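Local structure of leucine aminopeptidase A1, chloroplastic (Solanum lycopersicum, 5D8N) at residues Ser241-Val246 with Ala335-Gly340; Phe284-Pro287 with Arg291-Lys294. The protein removes N-terminal amino acids, preferably leucine, from peptides as a magnesium-dependent M17 aminopeptidase that works as a homohexamer. The protein carries 1 engineered substitution. All blocks are in the same frame, centred on the assembly; numbering follows the deposited sequence.

Interaction 1: residues Ser241-Val246 with Ala335-Gly340; sequences STYSDV and AAKALG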
# COMPACT_ATOMS: atom_id res chain seq x y z
N SER A 241 27.04 -41.22 -9.46
CA SER A 241 28.40 -41.68 -9.64
C SER A 241 28.91 -42.36 -8.37
O SER A 241 29.52 -43.42 -8.44
CB SER A 241 29.30 -40.50 -9.99
OG SER A 241 30.64 -40.96 -10.02
N THR A 242 28.57 -41.80 -7.22
CA THR A 242 28.99 -42.34 -5.94
C THR A 242 28.35 -43.71 -5.72
O THR A 242 28.92 -44.55 -5.04
CB THR A 242 28.64 -41.40 -4.77
OG1 THR A 242 29.25 -40.12 -5.00
CG2 THR A 242 29.14 -41.92 -3.45
N TYR A 243 27.10 -43.87 -6.15
CA TYR A 243 26.34 -45.07 -5.81
C TYR A 243 25.90 -45.80 -7.09
O TYR A 243 24.75 -46.23 -7.21
CB TYR A 243 25.14 -44.72 -4.92
CG TYR A 243 25.49 -43.95 -3.65
CD1 TYR A 243 26.07 -44.59 -2.56
CD2 TYR A 243 25.19 -42.60 -3.54
CE1 TYR A 243 26.44 -43.88 -1.42
CE2 TYR A 243 25.56 -41.88 -2.42
CZ TYR A 243 26.21 -42.53 -1.38
OH TYR A 243 26.62 -41.81 -0.28
N SER A 244 26.83 -45.90 -8.04
CA SER A 244 26.47 -46.24 -9.41
C SER A 244 25.90 -47.65 -9.60
O SER A 244 25.27 -47.94 -10.61
CB SER A 244 27.68 -46.06 -10.34
OG SER A 244 28.72 -46.91 -9.91
N ASP A 245 26.08 -48.54 -8.63
CA ASP A 245 25.50 -49.86 -8.73
C ASP A 245 24.05 -49.92 -8.27
O ASP A 245 23.34 -50.87 -8.63
CB ASP A 245 26.32 -50.89 -7.94
CG ASP A 245 26.30 -50.64 -6.46
OD1 ASP A 245 26.21 -49.47 -6.05
OD2 ASP A 245 26.46 -51.61 -5.70
N VAL A 246 23.56 -48.86 -7.63
CA VAL A 246 22.14 -48.77 -7.25
C VAL A 246 21.38 -47.52 -7.71
O VAL A 246 20.16 -47.48 -7.62
CB VAL A 246 21.99 -48.91 -5.73
CG1 VAL A 246 22.41 -50.32 -5.32
CG2 VAL A 246 22.81 -47.87 -4.99
N ALA A 335 17.29 -37.15 -0.01
CA ALA A 335 16.77 -38.49 0.17
C ALA A 335 17.54 -39.49 -0.68
O ALA A 335 17.78 -40.62 -0.24
CB ALA A 335 15.28 -38.53 -0.15
N ALA A 336 17.90 -39.11 -1.90
CA ALA A 336 18.63 -39.99 -2.79
C ALA A 336 19.99 -40.33 -2.21
O ALA A 336 20.43 -41.47 -2.27
CB ALA A 336 18.81 -39.37 -4.16
N LYS A 337 20.67 -39.31 -1.71
CA LYS A 337 21.94 -39.46 -1.05
C LYS A 337 21.87 -40.44 0.12
O LYS A 337 22.70 -41.35 0.25
CB LYS A 337 22.45 -38.09 -0.63
CG LYS A 337 23.69 -38.09 0.25
CD LYS A 337 24.92 -38.46 -0.53
CE LYS A 337 26.16 -38.26 0.33
NZ LYS A 337 27.32 -38.94 -0.35
N ALA A 338 20.85 -40.29 0.96
CA ALA A 338 20.65 -41.23 2.04
C ALA A 338 20.40 -42.66 1.53
O ALA A 338 21.01 -43.62 2.00
CB ALA A 338 19.50 -40.76 2.94
N LEU A 339 19.48 -42.79 0.58
CA LEU A 339 19.04 -44.10 0.15
C LEU A 339 20.15 -44.81 -0.60
O LEU A 339 20.25 -46.03 -0.58
CB LEU A 339 17.78 -43.97 -0.68
CG LEU A 339 16.56 -43.57 0.16
CD1 LEU A 339 15.40 -43.17 -0.74
CD2 LEU A 339 16.12 -44.70 1.09
N GLY A 340 21.01 -44.05 -1.25
CA GLY A 340 22.14 -44.66 -1.93
C GLY A 340 23.04 -45.44 -0.98
O GLY A 340 23.49 -46.53 -1.34
O HOH W 1 27.51 -38.41 -3.21
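Tyr243 lays its ring against the backbone of Gly340 in a buried aromatic-on-glycine contact, where the turn after helix 229-242 meets the last turns of helix 327-342 in the catalytic domain. Gly340 CA sits 4.0 Å from the centroid of the Tyr243 ring and 18° off the ring normal, a CH-pi contact over the face. The carbonyl of Gly340 continues toward the ring's rim, with its O 3.5 Å from Tyr243 CD1. Such closeness depends on glycine, since a CB here would point into the ring and collide with CD2. The methyl CG2 of Thr242 covers the opposite face, 3.6 Å above its centre, which leaves the ring sandwiched.

At the ring's far end, Lys337 crosses at about a right angle. A bend at chi2 (73°) carries its chain past the ring edge, where CD lies in plane, and NZ donates a hydrogen bond of 3.0 Å to Tyr243 OH. The same hydroxyl is also hydrogen-bonded to Glu341, so the phenol is gripped from two residues of the helix. A water accepting from Lys337 NZ and donating to Thr242 OG1 adds a second polar link. Farther along the turn, Val246 CG2 packs 3.9 Å from Gly340 O. Beyond this seam, Val246 rests on Phe284 of strand 278-284, while Ala336 and Leu339 of helix 327-342 pack on Phe351 of strand 347-358.

Interaction 2: residues Phe284-Pro287 with Arg291-Lys294; sequences FKTP and RKTK
Lys292 starts toward Thr286 with CG anti to its own carbonyl carbon (chi1 -61°), runs extended through CD and CE, and bends only at the last torsion (chi4 -71°), which brings NZ up to the threonine. Thr286 meets it with OG1 turned between its backbone N and carbonyl carbon (chi1 54°), on the side from which the ammonium arrives. Lys292 NZ donates a hydrogen bond of 2.8 Å to Thr286 OG1 and a weak one of 3.2 Å to Thr286 O, so side chain and backbone of one residue are gripped together. A water accepts from both Lys292 NZ, at 3.0 Å, and Thr286 N, tying the lysine to a third polar group of the threonine.

These residues flank the short connection between strands 278-284 and 293-305 of the large mixed sheet in the catalytic domain. The two strands are not neighbours there: strand 347-358 lies between them, and the lysine reaches across between the ends of the connection. Glu290, within that connection, forms a salt bridge with Lys292 NZ and probably offsets its charge, while Thr288 hydrogen-bonds to Thr286 OG1. Replacing Lys292 with an alanine would probably leave Glu290 without its mate and Thr286 without its link across the connection. Just short of the ammonium, the aliphatic part of Lys285 crosses the Lys292 side chain at about a right angle, its CG 3.9 Å from Lys292 CE, and the side chain of Lys285 also touches Glu348 on the intervening strand.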
# COMPACT_ATOMS: atom_id res chain seq x y z
N PHE A 284 16.72 -45.14 -8.08
CA PHE A 284 17.34 -46.07 -7.16
C PHE A 284 16.67 -47.42 -7.28
O PHE A 284 15.44 -47.50 -7.22
CB PHE A 284 17.24 -45.60 -5.70
CG PHE A 284 17.57 -46.68 -4.71
CD1 PHE A 284 18.87 -46.91 -4.36
CD2 PHE A 284 16.58 -47.54 -4.25
CE1 PHE A 284 19.18 -47.98 -3.54
CE2 PHE A 284 16.89 -48.63 -3.46
CZ PHE A 284 18.20 -48.85 -3.11
N LYS A 285 17.49 -48.47 -7.23
CA LYS A 285 17.04 -49.86 -7.27
C LYS A 285 18.24 -50.76 -6.93
O LYS A 285 19.27 -50.61 -7.58
CB LYS A 285 16.66 -50.09 -8.74
CG LYS A 285 16.04 -51.39 -9.17
CD LYS A 285 15.37 -51.26 -10.54
CE LYS A 285 16.26 -50.80 -11.69
NZ LYS A 285 15.99 -49.40 -12.16
N THR A 286 18.14 -51.70 -5.98
CA THR A 286 19.17 -52.75 -5.88
C THR A 286 19.04 -53.76 -7.04
O THR A 286 17.95 -53.92 -7.59
CB THR A 286 19.12 -53.55 -4.56
OG1 THR A 286 17.80 -54.08 -4.40
CG2 THR A 286 19.47 -52.69 -3.38
N PRO A 287 20.17 -54.31 -7.52
CA PRO A 287 20.14 -55.15 -8.73
C PRO A 287 19.38 -56.48 -8.57
O PRO A 287 19.05 -57.14 -9.55
CB PRO A 287 21.62 -55.47 -8.98
CG PRO A 287 22.39 -54.48 -8.18
CD PRO A 287 21.53 -54.06 -7.02
N ARG A 291 10.30 -58.66 -6.08
CA ARG A 291 9.29 -57.66 -6.39
C ARG A 291 9.61 -56.34 -5.69
O ARG A 291 9.89 -56.32 -4.48
CB ARG A 291 7.87 -58.11 -5.99
CG ARG A 291 6.97 -58.48 -7.18
CD ARG A 291 6.31 -57.28 -7.84
NE ARG A 291 5.31 -56.66 -6.98
CZ ARG A 291 5.03 -55.36 -6.96
NH1 ARG A 291 5.68 -54.51 -7.74
NH2 ARG A 291 4.11 -54.89 -6.12
N LYS A 292 9.56 -55.25 -6.45
CA LYS A 292 9.80 -53.92 -5.92
C LYS A 292 8.57 -53.03 -6.07
O LYS A 292 7.94 -52.99 -7.13
CB LYS A 292 11.03 -53.31 -6.59
CG LYS A 292 12.30 -54.12 -6.34
CD LYS A 292 13.47 -53.56 -7.12
CE LYS A 292 14.71 -54.45 -7.09
NZ LYS A 292 15.39 -54.49 -5.76
N THR A 293 8.24 -52.30 -5.01
CA THR A 293 7.23 -51.25 -5.05
C THR A 293 7.83 -50.02 -5.74
O THR A 293 8.93 -49.61 -5.39
CB THR A 293 6.81 -50.87 -3.62
OG1 THR A 293 6.23 -52.02 -3.00
CG2 THR A 293 5.75 -49.78 -3.61
N LYS A 294 7.12 -49.45 -6.71
CA LYS A 294 7.63 -48.33 -7.51
C LYS A 294 7.11 -47.00 -6.98
O LYS A 294 5.89 -46.75 -6.94
CB LYS A 294 7.25 -48.50 -8.98
CG LYS A 294 7.94 -49.70 -9.62
CD LYS A 294 7.52 -49.93 -11.07
CE LYS A 294 8.08 -48.82 -11.96
NZ LYS A 294 7.70 -48.95 -13.40
O HOH W 2 15.67 -52.03 -4.15

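In the fold
The centres of interactions 1 and 2 lie about 13 Å apart on the same side of the chain's centre, within the catalytic domain and away from the magnesium-binding and predicted active-site residues. Along the chain, both segments of interaction 2 fall between the two segments of interaction 1: 241-246 comes first, then 284-287 and 291-294, and finally 335-340 on the helix that follows strand 293-305. They meet directly at the sheet's edge, where Val246 O lies 2.9 Å from Lys285 N, a probable hydrogen bond, and Phe284 packs against Val246 O and Leu339 O. Interaction 1 thus holds the two helices together beside this edge, while interaction 2 closes the connection leading from strand 278-284 into strand 293-305.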